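Local coordinates for putative lipoprotein (Bacteroides fragilis, PDB 3QNK), which is of unknown function but, as a SusD-family lipoprotein of the outer membrane, probably helps capture glycans for uptake by the cell, at residues Q37-R42 / R453-R458; D74-D79 / K124-V129; R89-I94 / E110-R115. All blocks are in the same frame, centred on the assembly; numbering follows the deposited sequence.

Contact 1 of 3, residues Q37-R42 / R453-R458; sequences QLQENR and RFYDVR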
loop_
_atom_site.group_PDB
_atom_site.type_symbol
_atom_site.label_atom_id
_atom_site.label_comp_id
_atom_site.label_asym_id
_atom_site.label_seq_id
_atom_site.Cartn_x
_atom_site.Cartn_y
_atom_site.Cartn_z
ATOM N N GLN B 37 3.145 -16.912 1.026
ATOM C CA GLN B 37 4.329 -17.495 0.374
ATOM C C GLN B 37 4.090 -17.644 -1.120
ATOM O O GLN B 37 4.154 -18.744 -1.679
ATOM C CB GLN B 37 4.692 -18.831 1.029
ATOM C CG GLN B 37 5.322 -18.687 2.419
ATOM C CD GLN B 37 6.729 -18.173 2.328
ATOM O OE1 GLN B 37 7.635 -18.853 1.793
ATOM N NE2 GLN B 37 6.910 -16.927 2.785
ATOM N N LEU B 38 3.787 -16.510 -1.760
ATOM C CA LEU B 38 3.424 -16.478 -3.151
ATOM C C LEU B 38 4.579 -16.866 -4.039
ATOM O O LEU B 38 4.373 -17.674 -4.944
ATOM C CB LEU B 38 2.810 -15.138 -3.531
ATOM C CG LEU B 38 1.405 -14.865 -2.930
ATOM C CD1 LEU B 38 0.791 -13.661 -3.565
ATOM C CD2 LEU B 38 0.445 -16.067 -3.121
ATOM N N GLN B 39 5.793 -16.423 -3.742
ATOM C CA GLN B 39 6.998 -16.815 -4.500
ATOM C C GLN B 39 7.208 -18.346 -4.493
ATOM O O GLN B 39 7.580 -18.886 -5.533
ATOM C CB GLN B 39 8.255 -16.108 -3.956
ATOM C CG GLN B 39 8.227 -14.599 -4.143
ATOM C CD GLN B 39 8.339 -14.204 -5.584
ATOM O OE1 GLN B 39 7.466 -14.479 -6.433
ATOM N NE2 GLN B 39 9.419 -13.526 -5.869
ATOM N N GLU B 40 6.947 -19.038 -3.339
ATOM C CA GLU B 40 7.074 -20.495 -3.242
ATOM C C GLU B 40 6.017 -21.188 -4.109
ATOM O O GLU B 40 6.300 -22.221 -4.719
ATOM C CB GLU B 40 6.966 -20.978 -1.788
ATOM C CG GLU B 40 7.572 -22.356 -1.568
ATOM C CD GLU B 40 9.083 -22.486 -1.427
ATOM O OE1 GLU B 40 9.817 -21.478 -1.579
ATOM O OE2 GLU B 40 9.528 -23.630 -1.175
ATOM N N ASN B 41 4.800 -20.586 -4.177
ATOM C CA ASN B 41 3.683 -21.059 -4.977
ATOM C C ASN B 41 3.912 -20.712 -6.452
ATOM O O ASN B 41 3.075 -21.039 -7.317
ATOM C CB ASN B 41 2.393 -20.437 -4.451
ATOM C CG ASN B 41 1.909 -21.040 -3.179
ATOM O OD1 ASN B 41 1.607 -22.233 -3.109
ATOM N ND2 ASN B 41 1.806 -20.224 -2.140
ATOM N N ARG B 42 5.035 -19.996 -6.735
ATOM C CA ARG B 42 5.428 -19.646 -8.110
ATOM C C ARG B 42 6.677 -20.446 -8.447
ATOM O O ARG B 42 7.434 -20.068 -9.323
ATOM C CB ARG B 42 5.579 -18.115 -8.331
ATOM C CG ARG B 42 4.249 -17.418 -8.076
ATOM C CD ARG B 42 4.156 -15.998 -8.506
ATOM N NE ARG B 42 4.566 -15.089 -7.446
ATOM C CZ ARG B 42 3.809 -14.142 -6.892
ATOM N NH1 ARG B 42 2.574 -13.930 -7.323
ATOM N NH2 ARG B 42 4.296 -13.381 -5.920
ATOM N N ARG B 453 13.378 -21.390 -2.990
ATOM C CA ARG B 453 13.270 -22.147 -4.230
ATOM C C ARG B 453 13.113 -21.265 -5.455
ATOM O O ARG B 453 13.749 -21.515 -6.488
ATOM C CB ARG B 453 12.103 -23.147 -4.154
ATOM C CG ARG B 453 11.990 -24.100 -5.347
ATOM C CD ARG B 453 13.290 -24.817 -5.574
ATOM N NE ARG B 453 13.192 -25.723 -6.699
ATOM C CZ ARG B 453 14.172 -26.516 -7.087
ATOM N NH1 ARG B 453 15.339 -26.503 -6.453
ATOM N NH2 ARG B 453 13.993 -27.343 -8.102
ATOM N N PHE B 454 12.274 -20.250 -5.358
ATOM C CA PHE B 454 11.985 -19.391 -6.481
ATOM C C PHE B 454 13.276 -18.678 -6.928
ATOM O O PHE B 454 13.538 -18.580 -8.119
ATOM C CB PHE B 454 10.865 -18.412 -6.065
ATOM C CG PHE B 454 10.574 -17.332 -7.064
ATOM C CD1 PHE B 454 11.433 -16.236 -7.201
ATOM C CD2 PHE B 454 9.478 -17.425 -7.901
ATOM C CE1 PHE B 454 11.194 -15.273 -8.162
ATOM C CE2 PHE B 454 9.276 -16.494 -8.910
ATOM C CZ PHE B 454 10.127 -15.428 -9.035
ATOM N N TYR B 455 14.089 -18.201 -5.977
ATOM C CA TYR B 455 15.340 -17.494 -6.254
ATOM C C TYR B 455 16.459 -18.468 -6.590
ATOM O O TYR B 455 17.372 -18.101 -7.324
ATOM C CB TYR B 455 15.704 -16.588 -5.079
ATOM C CG TYR B 455 14.583 -15.632 -4.726
ATOM C CD1 TYR B 455 14.297 -14.526 -5.534
ATOM C CD2 TYR B 455 13.798 -15.841 -3.596
ATOM C CE1 TYR B 455 13.233 -13.671 -5.239
ATOM C CE2 TYR B 455 12.746 -14.985 -3.277
ATOM C CZ TYR B 455 12.464 -13.904 -4.103
ATOM O OH TYR B 455 11.446 -13.068 -3.741
ATOM N N ASP B 456 16.361 -19.722 -6.129
ATOM C CA ASP B 456 17.336 -20.739 -6.500
ATOM C C ASP B 456 17.153 -21.110 -8.002
ATOM O O ASP B 456 18.119 -21.090 -8.764
ATOM C CB ASP B 456 17.199 -21.953 -5.592
ATOM C CG ASP B 456 17.774 -21.767 -4.185
ATOM O OD1 ASP B 456 18.568 -20.802 -3.975
ATOM O OD2 ASP B 456 17.461 -22.598 -3.303
ATOM N N VAL B 457 15.901 -21.303 -8.438
ATOM C CA VAL B 457 15.546 -21.597 -9.825
ATOM C C VAL B 457 16.031 -20.448 -10.745
ATOM O O VAL B 457 16.569 -20.697 -11.828
ATOM C CB VAL B 457 14.008 -21.843 -9.939
ATOM C CG1 VAL B 457 13.506 -21.738 -11.375
ATOM C CG2 VAL B 457 13.620 -23.196 -9.338
ATOM N N ARG B 458 15.854 -19.205 -10.284
ATOM C CA ARG B 458 16.183 -17.955 -10.980
ATOM C C ARG B 458 17.669 -17.788 -11.148
ATOM O O ARG B 458 18.141 -17.479 -12.261
ATOM C CB ARG B 458 15.614 -16.779 -10.161
ATOM C CG ARG B 458 15.885 -15.413 -10.725
ATOM C CD ARG B 458 14.937 -14.406 -10.093
ATOM N NE ARG B 458 13.692 -14.258 -10.837
ATOM C CZ ARG B 458 12.873 -13.231 -10.673
ATOM N NH1 ARG B 458 13.167 -12.275 -9.801
ATOM N NH2 ARG B 458 11.761 -13.139 -11.396
#

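Contact 2 of 3, residues D74-D79 / K124-V129; sequences DDVWED and KRYGGV. With PO4 (phosphate ion), chain F.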
loop_
_atom_site.group_PDB
_atom_site.type_symbol
_atom_site.label_atom_id
_atom_site.label_comp_id
_atom_site.label_asym_id
_atom_site.label_seq_id
_atom_site.Cartn_x
_atom_site.Cartn_y
_atom_site.Cartn_z
ATOM N N ASP B 74 4.268 -8.035 -6.002
ATOM C CA ASP B 74 3.863 -8.046 -4.597
ATOM C C ASP B 74 4.111 -6.676 -3.968
ATOM O O ASP B 74 4.378 -6.586 -2.765
ATOM C CB ASP B 74 4.599 -9.166 -3.828
ATOM C CG ASP B 74 4.576 -10.529 -4.511
ATOM O OD1 ASP B 74 3.523 -10.877 -5.130
ATOM O OD2 ASP B 74 5.601 -11.253 -4.424
ATOM N N ASP B 75 4.054 -5.608 -4.800
ATOM C CA ASP B 75 4.238 -4.190 -4.459
ATOM C C ASP B 75 5.576 -3.930 -3.809
ATOM O O ASP B 75 5.704 -2.963 -3.035
ATOM C CB ASP B 75 3.095 -3.709 -3.542
ATOM C CG ASP B 75 1.708 -3.831 -4.161
ATOM O OD1 ASP B 75 1.447 -3.147 -5.178
ATOM O OD2 ASP B 75 0.868 -4.562 -3.597
ATOM N N VAL B 76 6.590 -4.782 -4.125
ATOM C CA VAL B 76 7.908 -4.668 -3.498
ATOM C C VAL B 76 8.595 -3.329 -3.882
ATOM O O VAL B 76 9.101 -2.661 -2.989
ATOM C CB VAL B 76 8.794 -5.912 -3.710
ATOM C CG1 VAL B 76 10.261 -5.649 -3.303
ATOM C CG2 VAL B 76 8.240 -7.070 -2.885
ATOM N N TRP B 77 8.548 -2.919 -5.160
ATOM C CA TRP B 77 9.138 -1.656 -5.597
ATOM C C TRP B 77 8.537 -0.455 -4.805
ATOM O O TRP B 77 9.291 0.310 -4.196
ATOM C CB TRP B 77 8.945 -1.475 -7.113
ATOM C CG TRP B 77 9.689 -0.304 -7.693
ATOM C CD1 TRP B 77 9.338 1.009 -7.616
ATOM C CD2 TRP B 77 10.887 -0.354 -8.487
ATOM N NE1 TRP B 77 10.226 1.780 -8.331
ATOM C CE2 TRP B 77 11.196 0.975 -8.863
ATOM C CE3 TRP B 77 11.743 -1.393 -8.903
ATOM C CZ2 TRP B 77 12.333 1.301 -9.616
ATOM C CZ3 TRP B 77 12.868 -1.071 -9.648
ATOM C CH2 TRP B 77 13.155 0.263 -9.999
ATOM N N GLU B 78 7.204 -0.342 -4.762
ATOM C CA GLU B 78 6.453 0.691 -4.053
ATOM C C GLU B 78 6.769 0.737 -2.539
ATOM O O GLU B 78 7.142 1.798 -2.005
ATOM C CB GLU B 78 4.954 0.429 -4.239
ATOM C CG GLU B 78 4.043 1.559 -3.781
ATOM C CD GLU B 78 2.555 1.288 -3.858
ATOM O OE1 GLU B 78 2.136 0.403 -4.643
ATOM O OE2 GLU B 78 1.799 1.993 -3.151
ATOM N N ASP B 79 6.622 -0.419 -1.869
ATOM C CA ASP B 79 6.772 -0.558 -0.438
ATOM C C ASP B 79 8.198 -0.433 0.089
ATOM O O ASP B 79 8.414 0.163 1.152
ATOM C CB ASP B 79 6.196 -1.919 0.001
ATOM C CG ASP B 79 4.690 -2.113 -0.169
ATOM O OD1 ASP B 79 3.972 -1.103 -0.367
ATOM O OD2 ASP B 79 4.228 -3.275 -0.091
ATOM N N LYS B 124 16.897 -8.908 -5.678
ATOM C CA LYS B 124 16.652 -10.327 -6.002
ATOM C C LYS B 124 15.433 -10.495 -6.970
ATOM O O LYS B 124 15.338 -11.510 -7.646
ATOM C CB LYS B 124 16.525 -11.218 -4.740
ATOM C CG LYS B 124 15.334 -10.919 -3.835
ATOM C CD LYS B 124 15.122 -12.024 -2.781
ATOM C CE LYS B 124 15.920 -11.879 -1.506
ATOM N NZ LYS B 124 16.155 -13.213 -0.853
ATOM N N ARG B 125 14.581 -9.478 -7.099
ATOM C CA ARG B 125 13.379 -9.488 -7.919
ATOM C C ARG B 125 13.569 -8.775 -9.242
ATOM O O ARG B 125 13.471 -9.407 -10.293
ATOM C CB ARG B 125 12.200 -8.841 -7.157
ATOM C CG ARG B 125 11.649 -9.673 -6.015
ATOM C CD ARG B 125 10.597 -8.888 -5.278
ATOM N NE ARG B 125 9.404 -9.672 -4.937
ATOM C CZ ARG B 125 9.262 -10.343 -3.799
ATOM N NH1 ARG B 125 10.243 -10.372 -2.915
ATOM N NH2 ARG B 125 8.144 -11.007 -3.546
ATOM N N TYR B 126 13.833 -7.453 -9.191
ATOM C CA TYR B 126 13.951 -6.584 -10.369
ATOM C C TYR B 126 15.367 -6.514 -10.988
ATOM O O TYR B 126 15.487 -6.095 -12.141
ATOM C CB TYR B 126 13.500 -5.153 -10.004
ATOM C CG TYR B 126 12.166 -5.081 -9.281
ATOM C CD1 TYR B 126 10.966 -5.093 -9.985
ATOM C CD2 TYR B 126 12.104 -4.979 -7.894
ATOM C CE1 TYR B 126 9.738 -5.028 -9.328
ATOM C CE2 TYR B 126 10.882 -4.897 -7.229
ATOM C CZ TYR B 126 9.702 -4.928 -7.950
ATOM O OH TYR B 126 8.499 -4.824 -7.300
ATOM N N GLY B 127 16.402 -6.890 -10.235
ATOM C CA GLY B 127 17.787 -6.811 -10.677
ATOM C C GLY B 127 18.299 -5.456 -10.277
ATOM O O GLY B 127 18.181 -5.081 -9.104
ATOM N N GLY B 128 18.788 -4.682 -11.230
ATOM C CA GLY B 128 19.212 -3.324 -10.918
ATOM C C GLY B 128 18.035 -2.454 -10.505
ATOM O O GLY B 128 16.942 -2.567 -11.070
ATOM N N VAL B 129 18.216 -1.626 -9.479
ATOM C CA VAL B 129 17.179 -0.703 -8.967
ATOM C C VAL B 129 17.774 0.735 -8.847
ATOM O O VAL B 129 18.955 0.943 -9.130
ATOM C CB VAL B 129 16.591 -1.182 -7.596
ATOM C CG1 VAL B 129 15.899 -2.529 -7.713
ATOM C CG2 VAL B 129 17.659 -1.197 -6.497
HETATM P P PO4 F . 8.387 -10.564 1.112
HETATM O O1 PO4 F . 8.500 -11.130 -0.395
HETATM O O2 PO4 F . 7.540 -9.167 1.172
HETATM O O3 PO4 F . 7.971 -11.764 2.132
HETATM O O4 PO4 F . 9.835 -10.192 1.623
#

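Contact 3 of 3, residues R89-I94 / E110-R115; sequences RFFERI and EVHFLR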
loop_
_atom_site.group_PDB
_atom_site.type_symbol
_atom_site.label_atom_id
_atom_site.label_comp_id
_atom_site.label_asym_id
_atom_site.label_seq_id
_atom_site.Cartn_x
_atom_site.Cartn_y
_atom_site.Cartn_z
ATOM N N ARG B 89 16.893 8.386 6.323
ATOM C CA ARG B 89 16.625 9.466 7.260
ATOM C C ARG B 89 17.433 9.269 8.513
ATOM O O ARG B 89 18.029 10.220 9.003
ATOM C CB ARG B 89 15.142 9.542 7.603
ATOM C CG ARG B 89 14.844 10.522 8.734
ATOM C CD ARG B 89 14.736 11.954 8.269
ATOM N NE ARG B 89 13.375 12.432 8.473
ATOM C CZ ARG B 89 12.594 12.923 7.518
ATOM N NH1 ARG B 89 13.034 13.003 6.264
ATOM N NH2 ARG B 89 11.363 13.322 7.802
ATOM N N PHE B 90 17.456 8.030 9.040
ATOM C CA PHE B 90 18.239 7.699 10.224
ATOM C C PHE B 90 19.677 8.158 9.994
ATOM O O PHE B 90 20.199 8.978 10.771
ATOM C CB PHE B 90 18.179 6.187 10.524
ATOM C CG PHE B 90 18.996 5.773 11.737
ATOM C CD1 PHE B 90 20.351 5.468 11.617
ATOM C CD2 PHE B 90 18.414 5.698 12.998
ATOM C CE1 PHE B 90 21.103 5.125 12.738
ATOM C CE2 PHE B 90 19.166 5.331 14.110
ATOM C CZ PHE B 90 20.495 5.023 13.967
ATOM N N PHE B 91 20.275 7.687 8.863
ATOM C CA PHE B 91 21.650 8.000 8.483
ATOM C C PHE B 91 21.906 9.524 8.374
ATOM O O PHE B 91 22.977 9.981 8.776
ATOM C CB PHE B 91 22.024 7.293 7.183
ATOM C CG PHE B 91 22.119 5.792 7.302
ATOM C CD1 PHE B 91 22.932 5.204 8.266
ATOM C CD2 PHE B 91 21.440 4.964 6.411
ATOM C CE1 PHE B 91 23.024 3.813 8.366
ATOM C CE2 PHE B 91 21.544 3.579 6.501
ATOM C CZ PHE B 91 22.334 3.011 7.473
ATOM N N GLU B 92 20.915 10.294 7.913
ATOM C CA GLU B 92 21.006 11.750 7.813
ATOM C C GLU B 92 21.004 12.438 9.174
ATOM O O GLU B 92 21.737 13.408 9.366
ATOM C CB GLU B 92 19.833 12.330 6.990
ATOM C CG GLU B 92 19.930 12.123 5.484
ATOM C CD GLU B 92 18.789 12.660 4.636
ATOM O OE1 GLU B 92 17.727 13.025 5.194
ATOM O OE2 GLU B 92 18.963 12.706 3.396
ATOM N N ARG B 93 20.161 11.971 10.105
ATOM C CA ARG B 93 19.954 12.659 11.380
ATOM C C ARG B 93 20.738 12.087 12.576
ATOM O O ARG B 93 20.811 12.774 13.601
ATOM C CB ARG B 93 18.449 12.678 11.717
ATOM C CG ARG B 93 17.539 13.275 10.624
ATOM C CD ARG B 93 16.820 14.521 11.085
ATOM N NE ARG B 93 17.773 15.556 11.479
ATOM C CZ ARG B 93 17.546 16.503 12.382
ATOM N NH1 ARG B 93 16.375 16.568 13.008
ATOM N NH2 ARG B 93 18.490 17.390 12.672
ATOM N N ILE B 94 21.338 10.873 12.454
ATOM C CA ILE B 94 22.059 10.233 13.562
ATOM C C ILE B 94 23.368 10.984 13.929
ATOM O O ILE B 94 23.742 10.972 15.100
ATOM C CB ILE B 94 22.291 8.703 13.351
ATOM C CG1 ILE B 94 22.581 7.955 14.663
ATOM C CG2 ILE B 94 23.333 8.384 12.279
ATOM C CD1 ILE B 94 21.477 7.983 15.762
ATOM N N GLU B 110 22.814 -1.664 12.868
ATOM C CA GLU B 110 21.509 -2.309 12.724
ATOM C C GLU B 110 20.765 -1.736 11.529
ATOM O O GLU B 110 20.172 -2.498 10.768
ATOM C CB GLU B 110 20.664 -2.169 14.001
ATOM C CG GLU B 110 21.357 -2.591 15.292
ATOM C CD GLU B 110 20.454 -2.769 16.495
ATOM O OE1 GLU B 110 19.490 -3.555 16.390
ATOM O OE2 GLU B 110 20.745 -2.190 17.566
ATOM N N VAL B 111 20.852 -0.417 11.312
ATOM C CA VAL B 111 20.210 0.261 10.181
ATOM C C VAL B 111 20.933 -0.111 8.875
ATOM O O VAL B 111 20.252 -0.285 7.853
ATOM C CB VAL B 111 20.112 1.787 10.401
ATOM C CG1 VAL B 111 19.294 2.444 9.302
ATOM C CG2 VAL B 111 19.479 2.090 11.760
ATOM N N HIS B 112 22.281 -0.319 8.916
ATOM C CA HIS B 112 23.039 -0.768 7.736
ATOM C C HIS B 112 22.553 -2.142 7.304
ATOM O O HIS B 112 22.347 -2.373 6.105
ATOM C CB HIS B 112 24.552 -0.815 7.990
ATOM C CG HIS B 112 25.216 0.514 7.835
ATOM N ND1 HIS B 112 25.351 1.115 6.588
ATOM C CD2 HIS B 112 25.719 1.344 8.783
ATOM C CE1 HIS B 112 25.930 2.285 6.820
ATOM N NE2 HIS B 112 26.173 2.465 8.127
ATOM N N PHE B 113 22.349 -3.049 8.295
ATOM C CA PHE B 113 21.869 -4.411 8.079
ATOM C C PHE B 113 20.478 -4.380 7.481
ATOM O O PHE B 113 20.216 -5.119 6.535
ATOM C CB PHE B 113 21.876 -5.219 9.404
ATOM C CG PHE B 113 21.249 -6.590 9.292
ATOM C CD1 PHE B 113 21.953 -7.651 8.729
ATOM C CD2 PHE B 113 19.934 -6.804 9.688
ATOM C CE1 PHE B 113 21.366 -8.904 8.594
ATOM C CE2 PHE B 113 19.347 -8.066 9.572
ATOM C CZ PHE B 113 20.065 -9.105 9.013
ATOM N N LEU B 114 19.585 -3.526 8.043
ATOM C CA LEU B 114 18.201 -3.406 7.587
ATOM C C LEU B 114 18.124 -2.803 6.191
ATOM O O LEU B 114 17.411 -3.354 5.359
ATOM C CB LEU B 114 17.334 -2.623 8.583
ATOM C CG LEU B 114 16.999 -3.389 9.882
ATOM C CD1 LEU B 114 16.388 -2.471 10.906
ATOM C CD2 LEU B 114 16.056 -4.555 9.638
ATOM N N ARG B 115 18.894 -1.742 5.899
ATOM C CA ARG B 115 18.866 -1.132 4.564
ATOM C C ARG B 115 19.351 -2.121 3.507
ATOM O O ARG B 115 18.782 -2.164 2.411
ATOM C CB ARG B 115 19.681 0.175 4.500
ATOM C CG ARG B 115 19.478 0.928 3.177
ATOM C CD ARG B 115 20.091 2.294 3.181
ATOM N NE ARG B 115 21.547 2.217 3.169
ATOM C CZ ARG B 115 22.344 3.271 3.053
ATOM N NH1 ARG B 115 21.829 4.493 2.934
ATOM N NH2 ARG B 115 23.660 3.116 3.062
#

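Contact 1 of 3, residues Q37-R42 / R453-R458
Gln39 reaches across to Tyr455 with its amide: NE2 donates to Tyr455 OH over 3.0 Å. The bond is almost straight at 176° and lies in the amide plane, whereas amide and tyrosine ring are turned 73° apart. The bend of the glutamine at chi2 (-69°) brings CD to Phe454, and NE2 lies over one face of that ring, toward the rim, 3.4 Å from Phe454 CE1. Phe454 CB rests against the backbone carbonyl, 3.4 Å from Gln39 O, and Arg42 O stands at the ring edge, 3.6 Å from Phe454 CD2. In the second shell, Arg42 NE donates to Gln39 OE1 over 3.1 Å, in the carbonyl plane, and Arg42 NH2 is salt-bridged to Asp74. Glu40 OE1 brushes Arg453 CB at 3.8 Å, but the charged ends part: Glu40 OE2 binds Phe449 N and Asn45, Arg453 NE pairs with Asp44. The contact thus seats helix 453-460 of the SusD-family region against the loop that follows helix 17-29. OE1 accepts from Arg42 and NE2 donates to Tyr455, which is consistent with a defined orientation of the buried amide.

Contact 2 of 3, residues D74-D79 / K124-V129
Tyr126 turns the face of its ring to the edge of Trp77. Its CB lies 4.1 Å from Trp77 CZ3, and CG is anti to the carbonyl carbon (chi1 -49°). Trp77 CE3 sits over the centre of the tyrosine ring, 3.7 Å from Tyr126 CG, in a T-shaped pair with planes at 87°. At the ring edge Tyr126 CE2 meets Val76 CG1 at 4.0 Å. The tip, OH, accepts a hydrogen bond from Trp77 N (2.9 Å), in the first turn of helix 76-93, and is also hydrogen-bonded to Asp73 OD2. Arg125, its chain bent at chi3, crosses Val76 at about a right angle; Val76 CG2 lies over the centre of the guanidinium, 3.5 Å from Arg125 CZ. Arg125 NH2 forms a salt bridge to Asp74 OD2 (2.7 Å), meeting the anti lone pair near the guanidinium plane, while carboxylate and guanidinium stand 80° apart. NH1 and NH2 also donate to O1 of a phosphate, probably from the crystallisation liquor, and NH1 pairs with Glu121. The contact closes one end of the antiparallel helix pair 76-93 and 101-126. The carboxylates of Asp74 and Glu121 balance the guanidinium, whose NH1 and NH2 probably attract the anion.

Contact 3 of 3, residues R89-I94 / E110-R115
Arg115 NH1, hydrogen-bonded to Asn88 OD1, lies 3.5 Å from Phe91 CD2, while NE of the same guanidinium is salt-bridged to Asp159 of helix 149-166. This is the antiparallel helix pair 76-93 and 101-126 of the helical, TPR-like part of the SusD fold; the axes of 89-93 and 110-115 run at 151° to each other, 10.9 Å apart at closest approach. Phe91 reaches toward the second helix and touches three of its side chains. Its CE2 sits over the centre of the Arg115 guanidinium, although the two planes are inclined by 52°. Its CE1 comes over one face of His112, 3.4 Å from His112 NE2, in an oblique aromatic pair. His112 ND1 is held in turn by Asp159, so that one carboxylate on a third helix positions both polar neighbours of the phenyl ring. Val111 meets Phe91 tip to tip: CG1, anti to the backbone N (chi1 -173°), is directed at that ring, 3.6 Å from Phe91 CZ in a CH-pi contact. The other methyl of the valine belongs to Phe90. Val111 CG2 lies over the centre of that ring, 3.5 Å from Phe90 CD1, and Ile94 CB covers the opposite face.

From the N terminus the chain runs through helix 17-29 into the loop 37-42, which packs against 453-458, so contact 1 closes a span of 410 residues around both others. Helix 76-93 then starts in contact 2 and ends in contact 3; the chain turns back, and helix 101-126 enters contact 3 first and leaves through contact 2. Contact 3 is thus the inner closure of one antiparallel helix pair and contact 2 the outer, their centres about 20 Å apart; none of the loops cross. Contacts 1 and 2 meet directly: the Arg42-Asp74 bridge ties the early loop to this pair, and a probable hydrogen bond from Arg458 NH1 to Lys124 O (3.2 Å) ties in the late helix 453-460.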